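Local coordinates for protein Cas13d (uncultured Ruminococcus sp, PDB 6IV9) that binds CRISPR RNA and, as a Cas13d effector with two HEPN domains, processes that guide and cleaves target RNA, at residues S629-A639 and L728-V739; V647-V657 and I839-Y848. The protein carries 2 engineered substitutions. All blocks are in the same frame, centred on the assembly; numbering follows the deposited sequence.

Contact 1 of 2, residues S629-A639 and L728-V739. With nucleotides of chain B.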
loop_
_atom_site.group_PDB
_atom_site.type_symbol
_atom_site.label_atom_id
_atom_site.label_comp_id
_atom_site.label_asym_id
_atom_site.label_seq_id
_atom_site.Cartn_x
_atom_site.Cartn_y
_atom_site.Cartn_z
ATOM N N SER A 629 -17.253 10.275 -2.202
ATOM C CA SER A 629 -16.814 9.229 -1.259
ATOM C C SER A 629 -15.622 8.482 -1.848
ATOM O O SER A 629 -15.748 7.930 -2.903
ATOM C CB SER A 629 -17.906 8.269 -0.957
ATOM O OG SER A 629 -17.377 7.101 -0.388
ATOM N N SER A 630 -14.541 8.381 -1.091
ATOM C CA SER A 630 -13.352 7.629 -1.553
ATOM C C SER A 630 -13.725 6.153 -1.727
ATOM O O SER A 630 -13.093 5.478 -2.499
ATOM C CB SER A 630 -12.187 7.825 -0.646
ATOM O OG SER A 630 -12.480 7.387 0.647
ATOM N N ARG A 631 -14.674 5.671 -0.936
ATOM C CA ARG A 631 -15.126 4.266 -1.046
ATOM C C ARG A 631 -15.841 4.039 -2.377
ATOM O O ARG A 631 -15.635 3.014 -2.971
ATOM C CB ARG A 631 -15.945 3.911 0.188
ATOM C CG ARG A 631 -15.037 3.802 1.395
ATOM C CD ARG A 631 -15.651 3.841 2.749
ATOM N NE ARG A 631 -14.579 3.969 3.705
ATOM C CZ ARG A 631 -14.768 4.077 4.995
ATOM N NH1 ARG A 631 -13.737 4.101 5.809
ATOM N NH2 ARG A 631 -15.990 4.177 5.469
ATOM N N PHE A 632 -16.687 4.980 -2.772
ATOM C CA PHE A 632 -17.379 4.908 -4.076
ATOM C C PHE A 632 -16.335 4.960 -5.194
ATOM O O PHE A 632 -16.389 4.180 -6.093
ATOM C CB PHE A 632 -18.328 6.094 -4.220
ATOM C CG PHE A 632 -18.872 6.297 -5.606
ATOM C CD1 PHE A 632 -19.834 5.448 -6.112
ATOM C CD2 PHE A 632 -18.432 7.335 -6.405
ATOM C CE1 PHE A 632 -20.337 5.631 -7.383
ATOM C CE2 PHE A 632 -18.940 7.515 -7.677
ATOM C CZ PHE A 632 -19.892 6.664 -8.158
ATOM N N VAL A 633 -15.363 5.855 -5.065
ATOM C CA VAL A 633 -14.327 5.990 -6.121
ATOM C C VAL A 633 -13.557 4.671 -6.248
ATOM O O VAL A 633 -13.291 4.257 -7.339
ATOM C CB VAL A 633 -13.402 7.178 -5.832
ATOM C CG1 VAL A 633 -12.199 7.175 -6.747
ATOM C CG2 VAL A 633 -14.152 8.486 -5.922
ATOM N N TYR A 634 -13.248 4.052 -5.120
ATOM C CA TYR A 634 -12.521 2.765 -5.134
ATOM C C TYR A 634 -13.354 1.720 -5.886
ATOM O O TYR A 634 -12.818 1.014 -6.679
ATOM C CB TYR A 634 -12.249 2.310 -3.698
ATOM C CG TYR A 634 -11.368 1.097 -3.600
ATOM C CD1 TYR A 634 -11.888 -0.172 -3.745
ATOM C CD2 TYR A 634 -10.010 1.214 -3.393
ATOM C CE1 TYR A 634 -11.090 -1.292 -3.667
ATOM C CE2 TYR A 634 -9.195 0.103 -3.320
ATOM C CZ TYR A 634 -9.734 -1.157 -3.464
ATOM O OH TYR A 634 -8.961 -2.264 -3.421
ATOM N N LEU A 635 -14.652 1.666 -5.618
ATOM C CA LEU A 635 -15.534 0.673 -6.271
ATOM C C LEU A 635 -15.607 0.917 -7.777
ATOM O O LEU A 635 -15.571 -0.013 -8.505
ATOM C CB LEU A 635 -16.916 0.751 -5.624
ATOM C CG LEU A 635 -16.997 0.158 -4.226
ATOM C CD1 LEU A 635 -18.252 0.612 -3.510
ATOM C CD2 LEU A 635 -16.946 -1.349 -4.291
ATOM N N ILE A 636 -15.748 2.162 -8.185
ATOM C CA ILE A 636 -15.826 2.463 -9.636
ATOM C C ILE A 636 -14.499 2.131 -10.312
ATOM O O ILE A 636 -14.515 1.640 -11.391
ATOM C CB ILE A 636 -16.242 3.920 -9.869
ATOM C CG1 ILE A 636 -17.623 4.188 -9.285
ATOM C CG2 ILE A 636 -16.185 4.241 -11.341
ATOM C CD1 ILE A 636 -18.675 3.256 -9.789
ATOM N N LYS A 637 -13.398 2.430 -9.651
ATOM C CA LYS A 637 -12.043 2.203 -10.194
ATOM C C LYS A 637 -11.800 0.712 -10.455
ATOM O O LYS A 637 -11.302 0.377 -11.511
ATOM C CB LYS A 637 -11.107 2.662 -9.079
ATOM C CG LYS A 637 -9.636 2.766 -9.386
ATOM C CD LYS A 637 -8.922 3.590 -8.344
ATOM C CE LYS A 637 -8.436 2.796 -7.153
ATOM N NZ LYS A 637 -7.346 3.477 -6.426
ATOM N N TYR A 638 -12.157 -0.136 -9.499
ATOM C CA TYR A 638 -11.842 -1.580 -9.603
ATOM C C TYR A 638 -13.043 -2.438 -9.992
ATOM O O TYR A 638 -12.855 -3.591 -10.292
ATOM C CB TYR A 638 -11.253 -2.074 -8.280
ATOM C CG TYR A 638 -9.860 -1.576 -8.020
ATOM C CD1 TYR A 638 -8.878 -1.680 -8.980
ATOM C CD2 TYR A 638 -9.523 -0.978 -6.829
ATOM C CE1 TYR A 638 -7.599 -1.206 -8.764
ATOM C CE2 TYR A 638 -8.249 -0.512 -6.589
ATOM C CZ TYR A 638 -7.279 -0.634 -7.555
ATOM O OH TYR A 638 -6.036 -0.164 -7.328
ATOM N N ALA A 639 -14.236 -1.882 -9.960
ATOM C CA ALA A 639 -15.417 -2.712 -10.253
ATOM C C ALA A 639 -16.362 -2.019 -11.236
ATOM O O ALA A 639 -15.913 -1.242 -12.025
ATOM C CB ALA A 639 -16.090 -3.145 -8.983
ATOM N N LEU A 728 -21.970 1.787 0.879
ATOM C CA LEU A 728 -20.674 1.948 0.179
ATOM C C LEU A 728 -19.558 1.237 0.950
ATOM O O LEU A 728 -18.718 0.641 0.326
ATOM C CB LEU A 728 -20.380 3.438 0.028
ATOM C CG LEU A 728 -21.275 4.164 -0.962
ATOM C CD1 LEU A 728 -20.960 5.641 -0.998
ATOM C CD2 LEU A 728 -21.155 3.550 -2.335
ATOM N N THR A 729 -19.557 1.363 2.269
ATOM C CA THR A 729 -18.510 0.725 3.097
ATOM C C THR A 729 -18.564 -0.792 2.929
ATOM O O THR A 729 -17.539 -1.385 2.716
ATOM C CB THR A 729 -18.670 1.081 4.577
ATOM O OG1 THR A 729 -18.560 2.489 4.711
ATOM C CG2 THR A 729 -17.642 0.409 5.450
ATOM N N VAL A 730 -19.743 -1.378 2.983
ATOM C CA VAL A 730 -19.809 -2.860 2.893
ATOM C C VAL A 730 -19.305 -3.353 1.530
ATOM O O VAL A 730 -18.557 -4.288 1.488
ATOM C CB VAL A 730 -21.238 -3.343 3.196
ATOM C CG1 VAL A 730 -21.439 -4.780 2.790
ATOM C CG2 VAL A 730 -21.600 -3.119 4.648
ATOM N N MET A 731 -19.761 -2.747 0.447
ATOM C CA MET A 731 -19.313 -3.171 -0.900
ATOM C C MET A 731 -17.811 -2.890 -1.066
ATOM O O MET A 731 -17.132 -3.689 -1.635
ATOM C CB MET A 731 -20.159 -2.520 -1.995
ATOM C CG MET A 731 -21.632 -2.830 -1.851
ATOM S SD MET A 731 -22.043 -4.542 -1.406
ATOM C CE MET A 731 -21.476 -5.425 -2.848
ATOM N N TYR A 732 -17.342 -1.766 -0.550
ATOM C CA TYR A 732 -15.910 -1.403 -0.649
ATOM C C TYR A 732 -15.062 -2.453 0.075
ATOM O O TYR A 732 -14.111 -2.916 -0.478
ATOM C CB TYR A 732 -15.694 -0.019 -0.045
ATOM C CG TYR A 732 -14.309 0.263 0.460
ATOM C CD1 TYR A 732 -13.277 0.569 -0.397
ATOM C CD2 TYR A 732 -14.039 0.241 1.811
ATOM C CE1 TYR A 732 -12.008 0.825 0.074
ATOM C CE2 TYR A 732 -12.776 0.489 2.300
ATOM C CZ TYR A 732 -11.758 0.788 1.426
ATOM O OH TYR A 732 -10.525 1.060 1.899
ATOM N N LEU A 733 -15.491 -2.868 1.261
ATOM C CA LEU A 733 -14.723 -3.856 2.058
ATOM C C LEU A 733 -14.595 -5.147 1.242
ATOM O O LEU A 733 -13.532 -5.722 1.205
ATOM C CB LEU A 733 -15.521 -4.110 3.334
ATOM C CG LEU A 733 -14.946 -3.632 4.659
ATOM C CD1 LEU A 733 -13.824 -2.639 4.535
ATOM C CD2 LEU A 733 -16.024 -3.177 5.611
ATOM N N LEU A 734 -15.666 -5.556 0.583
ATOM C CA LEU A 734 -15.603 -6.797 -0.219
ATOM C C LEU A 734 -14.624 -6.656 -1.390
ATOM O O LEU A 734 -13.762 -7.492 -1.518
ATOM C CB LEU A 734 -17.008 -7.080 -0.747
ATOM C CG LEU A 734 -17.093 -8.179 -1.793
ATOM C CD1 LEU A 734 -16.727 -9.517 -1.198
ATOM C CD2 LEU A 734 -18.468 -8.222 -2.416
ATOM N N VAL A 735 -14.765 -5.609 -2.195
ATOM C CA VAL A 735 -13.875 -5.431 -3.378
ATOM C C VAL A 735 -12.426 -5.211 -2.926
ATOM O O VAL A 735 -11.557 -5.872 -3.444
ATOM C CB VAL A 735 -14.384 -4.302 -4.290
ATOM C CG1 VAL A 735 -13.454 -4.030 -5.448
ATOM C CG2 VAL A 735 -15.788 -4.574 -4.785
ATOM N N LYS A 736 -12.217 -4.361 -1.930
ATOM C CA LYS A 736 -10.845 -4.067 -1.464
ATOM C C LYS A 736 -10.189 -5.358 -0.971
ATOM O O LYS A 736 -9.073 -5.590 -1.322
ATOM C CB LYS A 736 -10.870 -3.059 -0.321
ATOM C CG LYS A 736 -9.519 -2.769 0.300
ATOM C CD LYS A 736 -9.614 -2.202 1.670
ATOM C CE LYS A 736 -9.981 -3.227 2.708
ATOM N NZ LYS A 736 -9.806 -2.710 4.074
ATOM N N ASN A 737 -10.913 -6.171 -0.222
ATOM C CA ASN A 737 -10.321 -7.430 0.288
ATOM C C ASN A 737 -9.931 -8.359 -0.867
ATOM O O ASN A 737 -8.908 -8.983 -0.769
ATOM C CB ASN A 737 -11.168 -8.069 1.379
ATOM C CG ASN A 737 -10.769 -7.520 2.722
ATOM O OD1 ASN A 737 -9.748 -7.903 3.253
ATOM N ND2 ASN A 737 -11.545 -6.599 3.240
ATOM N N LEU A 738 -10.764 -8.453 -1.890
ATOM C CA LEU A 738 -10.470 -9.310 -3.065
ATOM C C LEU A 738 -9.281 -8.766 -3.867
ATOM O O LEU A 738 -8.482 -9.543 -4.325
ATOM C CB LEU A 738 -11.739 -9.453 -3.896
ATOM C CG LEU A 738 -12.826 -10.276 -3.214
ATOM C CD1 LEU A 738 -14.105 -10.265 -4.025
ATOM C CD2 LEU A 738 -12.346 -11.685 -2.973
ATOM N N VAL A 739 -9.201 -7.452 -4.033
ATOM C CA VAL A 739 -8.045 -6.847 -4.747
ATOM C C VAL A 739 -6.777 -7.172 -3.948
ATOM O O VAL A 739 -5.785 -7.513 -4.541
ATOM C CB VAL A 739 -8.235 -5.330 -4.910
ATOM C CG1 VAL A 739 -6.964 -4.645 -5.366
ATOM C CG2 VAL A 739 -9.388 -5.005 -5.835
ATOM P P A B 40 -16.143 7.760 13.135
ATOM O OP1 A B 40 -16.301 8.361 14.480
ATOM O OP2 A B 40 -16.601 8.472 11.905
ATOM O "O5'" A B 40 -14.585 7.450 12.920
ATOM C "C5'" A B 40 -13.757 8.305 12.087
ATOM C "C4'" A B 40 -12.899 7.486 11.158
ATOM O "O4'" A B 40 -13.659 7.101 9.992
ATOM C "C3'" A B 40 -11.753 8.231 10.489
ATOM O "O3'" A B 40 -10.656 8.570 11.307
ATOM C "C2'" A B 40 -11.372 7.285 9.361
ATOM O "O2'" A B 40 -10.422 6.282 9.682
ATOM C "C1'" A B 40 -12.744 6.728 8.970
ATOM N N9 A B 40 -13.251 7.179 7.671
ATOM C C8 A B 40 -14.460 7.757 7.361
ATOM N N7 A B 40 -14.623 7.984 6.077
ATOM C C5 A B 40 -13.436 7.538 5.506
ATOM C C6 A B 40 -12.988 7.477 4.173
ATOM N N6 A B 40 -13.697 7.918 3.134
ATOM N N1 A B 40 -11.763 6.949 3.943
ATOM C C2 A B 40 -11.049 6.508 4.984
ATOM N N3 A B 40 -11.361 6.510 6.279
ATOM C C4 A B 40 -12.586 7.035 6.474
ATOM P P U B 38 -11.294 0.457 6.310
ATOM O OP1 U B 38 -11.058 -0.381 5.180
ATOM O OP2 U B 38 -11.043 1.875 6.288
ATOM O "O5'" U B 38 -12.827 0.220 6.660
ATOM C "C5'" U B 38 -13.425 1.013 7.614
ATOM C "C4'" U B 38 -14.730 0.379 8.046
ATOM O "O4'" U B 38 -14.455 -0.957 8.527
ATOM C "C3'" U B 38 -15.330 1.103 9.234
ATOM O "O3'" U B 38 -16.168 2.141 8.719
ATOM C "C2'" U B 38 -16.110 -0.001 9.948
ATOM O "O2'" U B 38 -17.343 -0.273 9.321
ATOM C "C1'" U B 38 -15.224 -1.211 9.691
ATOM N N1 U B 38 -14.323 -1.517 10.804
ATOM C C2 U B 38 -13.998 -2.851 10.989
ATOM O O2 U B 38 -14.440 -3.742 10.271
ATOM N N3 U B 38 -13.120 -3.096 12.024
ATOM C C4 U B 38 -12.529 -2.152 12.864
ATOM O O4 U B 38 -11.742 -2.518 13.751
ATOM C C5 U B 38 -12.879 -0.786 12.563
ATOM C C6 U B 38 -13.747 -0.526 11.568
ATOM P P A B 37 -10.369 -5.577 6.897
ATOM O OP1 A B 37 -11.437 -6.561 6.913
ATOM O OP2 A B 37 -10.141 -4.893 5.570
ATOM O "O5'" A B 37 -10.683 -4.467 8.000
ATOM C "C5'" A B 37 -11.768 -3.542 7.728
ATOM C "C4'" A B 37 -11.496 -2.160 8.277
ATOM O "O4'" A B 37 -11.326 -2.261 9.708
ATOM C "C3'" A B 37 -10.243 -1.485 7.718
ATOM O "O3'" A B 37 -10.510 -0.091 7.571
ATOM C "C2'" A B 37 -9.198 -1.718 8.803
ATOM O "O2'" A B 37 -8.188 -0.732 8.881
ATOM C "C1'" A B 37 -10.050 -1.731 10.078
ATOM N N9 A B 37 -9.505 -2.628 11.078
ATOM C C8 A B 37 -9.579 -4.000 11.095
ATOM N N7 A B 37 -9.015 -4.542 12.146
ATOM C C5 A B 37 -8.489 -3.459 12.835
ATOM C C6 A B 37 -7.755 -3.365 14.022
ATOM N N6 A B 37 -7.389 -4.423 14.737
ATOM N N1 A B 37 -7.391 -2.133 14.444
ATOM C C2 A B 37 -7.781 -1.073 13.738
ATOM N N3 A B 37 -8.461 -1.032 12.595
ATOM C C4 A B 37 -8.815 -2.274 12.211
HETATM O O HOH W 1 -11.461 3.815 3.277
#
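Two knobs of helix 630-638, Tyr634 and Leu635, fill neighbouring hollows on helix 728-739. Leu635 drops among Leu728, Met731, Tyr732 and Val735; its CD1 branch lies over the backbone by Leu728, while CD2 presses on Val735 CG2 at 3.5 Å, tighter than usual for two carbons. Tyr634 settles among Tyr732, Val735, Lys736 and Val739, its CG anti to the backbone N (chi1 -173°), a torsion that lays the ring across the partner helix and carries OH to 3.5 Å from Val739 CB. One face of this ring receives the edge of Tyr732 in a T-shaped stack, planes at 87°; Tyr638 CD2 covers the other. This is knobs-into-holes packing between helices whose axes approach to 9.0 Å and cross at 44°, in a buried part of the mostly helical RNA-bound effector. The Tyr732 ring is also covered on a face: Arg631 CG sits over it in a CH-pi contact, 3.9 Å from the centroid. From there the extended Arg631 chain lays one guanidinium face against adenine A40 of chain B, C5 off-centre over it; NH2 makes a weak hydrogen bond to Thr729 OG1, which also hydrogen-bonds to Gly725 O, and NH1 pairs with a further RNA phosphate. Beyond Tyr634, Lys736 NZ hydrogen-bonds to A37 OP2 (2.7 Å) and U38 OP1, both of chain B, and salt-bridges another RNA phosphate. Ser630 OG accepts from A40 N6 of chain B at 2.8 Å.

Contact 2 of 2, residues V647-V657 and I839-Y848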
loop_
_atom_site.group_PDB
_atom_site.type_symbol
_atom_site.label_atom_id
_atom_site.label_comp_id
_atom_site.label_asym_id
_atom_site.label_seq_id
_atom_site.Cartn_x
_atom_site.Cartn_y
_atom_site.Cartn_z
ATOM N N VAL A 647 -24.433 -7.570 -6.832
ATOM C CA VAL A 647 -23.730 -8.385 -5.803
ATOM C C VAL A 647 -24.310 -8.064 -4.432
ATOM O O VAL A 647 -24.408 -8.955 -3.639
ATOM C CB VAL A 647 -22.210 -8.202 -5.819
ATOM C CG1 VAL A 647 -21.584 -8.876 -4.620
ATOM C CG2 VAL A 647 -21.618 -8.735 -7.100
ATOM N N ALA A 648 -24.765 -6.829 -4.232
ATOM C CA ALA A 648 -25.332 -6.354 -2.949
ATOM C C ALA A 648 -26.641 -7.071 -2.623
ATOM O O ALA A 648 -27.093 -6.962 -1.516
ATOM C CB ALA A 648 -25.550 -4.871 -2.958
ATOM N N LYS A 649 -27.232 -7.737 -3.602
ATOM C CA LYS A 649 -28.520 -8.442 -3.386
ATOM C C LYS A 649 -28.272 -9.792 -2.728
ATOM O O LYS A 649 -29.217 -10.414 -2.293
ATOM C CB LYS A 649 -29.263 -8.602 -4.708
ATOM C CG LYS A 649 -29.851 -7.309 -5.229
ATOM C CD LYS A 649 -30.374 -7.430 -6.606
ATOM C CE LYS A 649 -30.729 -6.079 -7.173
ATOM N NZ LYS A 649 -31.321 -6.199 -8.522
ATOM N N ASN A 650 -27.017 -10.185 -2.646
ATOM C CA ASN A 650 -26.669 -11.495 -2.069
ATOM C C ASN A 650 -26.481 -11.347 -0.562
ATOM O O ASN A 650 -25.425 -10.956 -0.144
ATOM C CB ASN A 650 -25.413 -12.021 -2.734
ATOM C CG ASN A 650 -25.177 -13.459 -2.378
ATOM O OD1 ASN A 650 -25.371 -13.848 -1.234
ATOM N ND2 ASN A 650 -24.801 -14.245 -3.358
ATOM N N GLU A 651 -27.488 -11.734 0.206
ATOM C CA GLU A 651 -27.436 -11.579 1.677
ATOM C C GLU A 651 -26.285 -12.379 2.286
ATOM O O GLU A 651 -25.761 -11.951 3.276
ATOM C CB GLU A 651 -28.803 -11.840 2.296
ATOM C CG GLU A 651 -29.766 -10.719 1.980
ATOM C CD GLU A 651 -31.187 -10.986 2.423
ATOM O OE1 GLU A 651 -31.597 -10.408 3.404
ATOM O OE2 GLU A 651 -31.849 -11.779 1.775
ATOM N N LYS A 652 -25.943 -13.522 1.718
ATOM C CA LYS A 652 -24.845 -14.319 2.311
ATOM C C LYS A 652 -23.526 -13.556 2.231
ATOM O O LYS A 652 -22.786 -13.580 3.185
ATOM C CB LYS A 652 -24.719 -15.657 1.595
ATOM C CG LYS A 652 -25.745 -16.682 2.031
ATOM C CD LYS A 652 -25.425 -18.054 1.543
ATOM C CE LYS A 652 -25.539 -18.168 0.049
ATOM N NZ LYS A 652 -25.597 -19.587 -0.365
ATOM N N VAL A 653 -23.249 -12.968 1.080
ATOM C CA VAL A 653 -22.002 -12.171 0.912
ATOM C C VAL A 653 -22.042 -10.950 1.833
ATOM O O VAL A 653 -21.108 -10.731 2.540
ATOM C CB VAL A 653 -21.873 -11.711 -0.547
ATOM C CG1 VAL A 653 -20.718 -10.758 -0.713
ATOM C CG2 VAL A 653 -21.753 -12.880 -1.498
ATOM N N VAL A 654 -23.138 -10.205 1.820
ATOM C CA VAL A 654 -23.256 -8.995 2.679
ATOM C C VAL A 654 -23.179 -9.397 4.152
ATOM O O VAL A 654 -22.509 -8.749 4.889
ATOM C CB VAL A 654 -24.534 -8.215 2.350
ATOM C CG1 VAL A 654 -24.803 -7.137 3.370
ATOM C CG2 VAL A 654 -24.462 -7.649 0.954
ATOM N N MET A 655 -23.831 -10.484 4.530
ATOM C CA MET A 655 -23.781 -10.956 5.935
ATOM C C MET A 655 -22.341 -11.343 6.284
ATOM O O MET A 655 -21.949 -11.138 7.405
ATOM C CB MET A 655 -24.729 -12.133 6.182
ATOM C CG MET A 655 -26.172 -11.727 6.392
ATOM S SD MET A 655 -26.442 -10.715 7.843
ATOM C CE MET A 655 -26.251 -11.930 9.140
ATOM N N PHE A 656 -21.604 -11.906 5.332
ATOM C CA PHE A 656 -20.199 -12.267 5.626
ATOM C C PHE A 656 -19.403 -11.004 5.969
ATOM O O PHE A 656 -18.701 -10.992 6.936
ATOM C CB PHE A 656 -19.553 -12.968 4.436
ATOM C CG PHE A 656 -18.066 -13.085 4.598
ATOM C CD1 PHE A 656 -17.531 -13.833 5.623
ATOM C CD2 PHE A 656 -17.209 -12.411 3.758
ATOM C CE1 PHE A 656 -16.167 -13.907 5.808
ATOM C CE2 PHE A 656 -15.842 -12.494 3.937
ATOM C CZ PHE A 656 -15.331 -13.227 4.968
ATOM N N VAL A 657 -19.553 -9.955 5.175
ATOM C CA VAL A 657 -18.832 -8.675 5.435
ATOM C C VAL A 657 -19.294 -8.056 6.758
ATOM O O VAL A 657 -18.471 -7.655 7.528
ATOM C CB VAL A 657 -18.998 -7.689 4.268
ATOM C CG1 VAL A 657 -18.346 -6.361 4.567
ATOM C CG2 VAL A 657 -18.445 -8.265 2.989
ATOM N N ILE A 839 -20.045 -15.175 -7.738
ATOM C CA ILE A 839 -20.114 -15.101 -6.251
ATOM C C ILE A 839 -21.441 -15.667 -5.746
ATOM O O ILE A 839 -21.441 -16.214 -4.679
ATOM C CB ILE A 839 -19.824 -13.698 -5.707
ATOM C CG1 ILE A 839 -19.456 -13.744 -4.227
ATOM C CG2 ILE A 839 -20.974 -12.749 -5.973
ATOM C CD1 ILE A 839 -18.812 -12.487 -3.742
ATOM N N GLY A 840 -22.499 -15.533 -6.534
ATOM C CA GLY A 840 -23.846 -16.006 -6.184
ATOM C C GLY A 840 -23.928 -17.512 -6.043
ATOM O O GLY A 840 -24.846 -17.965 -5.376
ATOM N N ASP A 841 -22.999 -18.249 -6.658
ATOM C CA ASP A 841 -23.005 -19.734 -6.638
ATOM C C ASP A 841 -22.322 -20.315 -5.398
ATOM O O ASP A 841 -22.363 -21.505 -5.260
ATOM C CB ASP A 841 -22.380 -20.301 -7.911
ATOM C CG ASP A 841 -23.214 -20.025 -9.141
ATOM O OD1 ASP A 841 -24.376 -19.685 -8.975
ATOM O OD2 ASP A 841 -22.689 -20.129 -10.243
ATOM N N ILE A 842 -21.706 -19.504 -4.550
ATOM C CA ILE A 842 -20.990 -20.034 -3.358
ATOM C C ILE A 842 -22.011 -20.421 -2.288
ATOM O O ILE A 842 -22.791 -19.573 -1.896
ATOM C CB ILE A 842 -19.977 -19.004 -2.816
ATOM C CG1 ILE A 842 -18.943 -18.596 -3.856
ATOM C CG2 ILE A 842 -19.297 -19.500 -1.559
ATOM C CD1 ILE A 842 -17.998 -17.551 -3.349
ATOM N N ARG A 843 -21.980 -21.676 -1.856
ATOM C CA ARG A 843 -22.923 -22.163 -0.826
ATOM C C ARG A 843 -22.658 -21.474 0.511
ATOM O O ARG A 843 -23.595 -20.976 1.102
ATOM C CB ARG A 843 -22.770 -23.680 -0.681
ATOM C CG ARG A 843 -23.591 -24.293 0.443
ATOM C CD ARG A 843 -23.452 -25.802 0.545
ATOM N NE ARG A 843 -23.975 -26.389 1.776
ATOM C CZ ARG A 843 -23.233 -26.815 2.802
ATOM N NH1 ARG A 843 -21.950 -27.089 2.640
ATOM N NH2 ARG A 843 -23.780 -26.980 3.991
ATOM N N THR A 844 -21.408 -21.455 0.958
ATOM C CA THR A 844 -21.075 -20.802 2.245
ATOM C C THR A 844 -19.956 -19.768 2.049
ATOM O O THR A 844 -18.894 -20.126 1.577
ATOM C CB THR A 844 -20.762 -21.847 3.316
ATOM O OG1 THR A 844 -19.492 -22.404 3.020
ATOM C CG2 THR A 844 -21.750 -22.985 3.310
ATOM N N VAL A 845 -20.228 -18.532 2.438
ATOM C CA VAL A 845 -19.227 -17.442 2.290
ATOM C C VAL A 845 -18.533 -17.310 3.640
ATOM O O VAL A 845 -19.136 -16.771 4.538
ATOM C CB VAL A 845 -19.955 -16.159 1.869
ATOM C CG1 VAL A 845 -19.001 -15.023 1.587
ATOM C CG2 VAL A 845 -20.863 -16.406 0.685
ATOM N N ASP A 846 -17.327 -17.853 3.783
ATOM C CA ASP A 846 -16.682 -17.761 5.118
ATOM C C ASP A 846 -15.307 -17.087 5.123
ATOM O O ASP A 846 -14.815 -16.891 6.207
ATOM C CB ASP A 846 -16.661 -19.103 5.833
ATOM C CG ASP A 846 -16.158 -20.211 4.946
ATOM O OD1 ASP A 846 -15.551 -19.903 3.940
ATOM O OD2 ASP A 846 -16.424 -21.364 5.272
ATOM N N SER A 847 -14.725 -16.814 3.965
ATOM C CA SER A 847 -13.441 -16.079 3.944
ATOM C C SER A 847 -13.202 -15.420 2.587
ATOM O O SER A 847 -13.688 -15.909 1.601
ATOM C CB SER A 847 -12.308 -16.969 4.304
ATOM O OG SER A 847 -12.002 -17.842 3.248
ATOM N N TYR A 848 -12.379 -14.378 2.576
ATOM C CA TYR A 848 -12.008 -13.727 1.301
ATOM C C TYR A 848 -11.223 -14.735 0.464
ATOM O O TYR A 848 -11.377 -14.796 -0.724
ATOM C CB TYR A 848 -11.278 -12.419 1.573
ATOM C CG TYR A 848 -12.194 -11.350 2.094
ATOM C CD1 TYR A 848 -13.258 -10.906 1.340
ATOM C CD2 TYR A 848 -12.016 -10.807 3.345
ATOM C CE1 TYR A 848 -14.114 -9.934 1.805
ATOM C CE2 TYR A 848 -12.857 -9.824 3.824
ATOM C CZ TYR A 848 -13.907 -9.381 3.049
ATOM O OH TYR A 848 -14.729 -8.421 3.524
HETATM O O HOH W 2 -23.150 -16.818 -2.384
#
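Phe656 turns the edge of its ring toward the face of Tyr848, a T-shaped pair with centroids 5.1 Å apart and planes at 73°, in which CE2 stands over the middle of the tyrosine ring. With CG anti to the backbone N (chi1 168°), the phenylalanine leans out over the loop; Val845 CG1 sits against its CB, at 3.6 Å, and its CG. One turn back, Val653 and Ile839 reach for each other tip to tip, Val653 CG2 meeting Ile839 CG1 at 3.7 Å, and Val845 CG2 flanks the same valine. Lys652 packs its CB on Val845 CG2, and a bend late in its chain (chi3 -67°) brings NZ to two backbone carbonyls: it hydrogen-bonds to Arg843 O at 2.8 Å and to Ile842 O, which it meets in the carbonyl plane on a lone pair. A water joins Ile842 O and Ile839 O to Asn650 ND2, while Asn650 OD1 caps helix 651-660 through Val653 N. The helix's first turns thus dock on the connection between helices 835-838 and 848-861. Ile851 of helix 848-861 backs both Ile839 and Val845, and helix 713-760 lies alongside, Leu734 touching Val653 and Asn737 touching Tyr848.

Contact 1 is buried and joins two regular helices, whereas contact 2 lies farther from the chain's centre, is partly exposed, and sets a helix start against a loop. Helix 713-760 serves both: one flank of residues 728-739 receives the side chains of 629-639, and the same segment touches contact 2, for instance where Val730 O lies 3.7 Å from Val657 CG1. Both contain a T-shaped aromatic pair, buried in contact 1 and partly exposed in contact 2. The polar chemistry differs: in contact 1 arginine and lysine are directed to RNA, while in contact 2 a lysine and a water bind backbone carbonyls. The segments of the two contacts alternate along the chain.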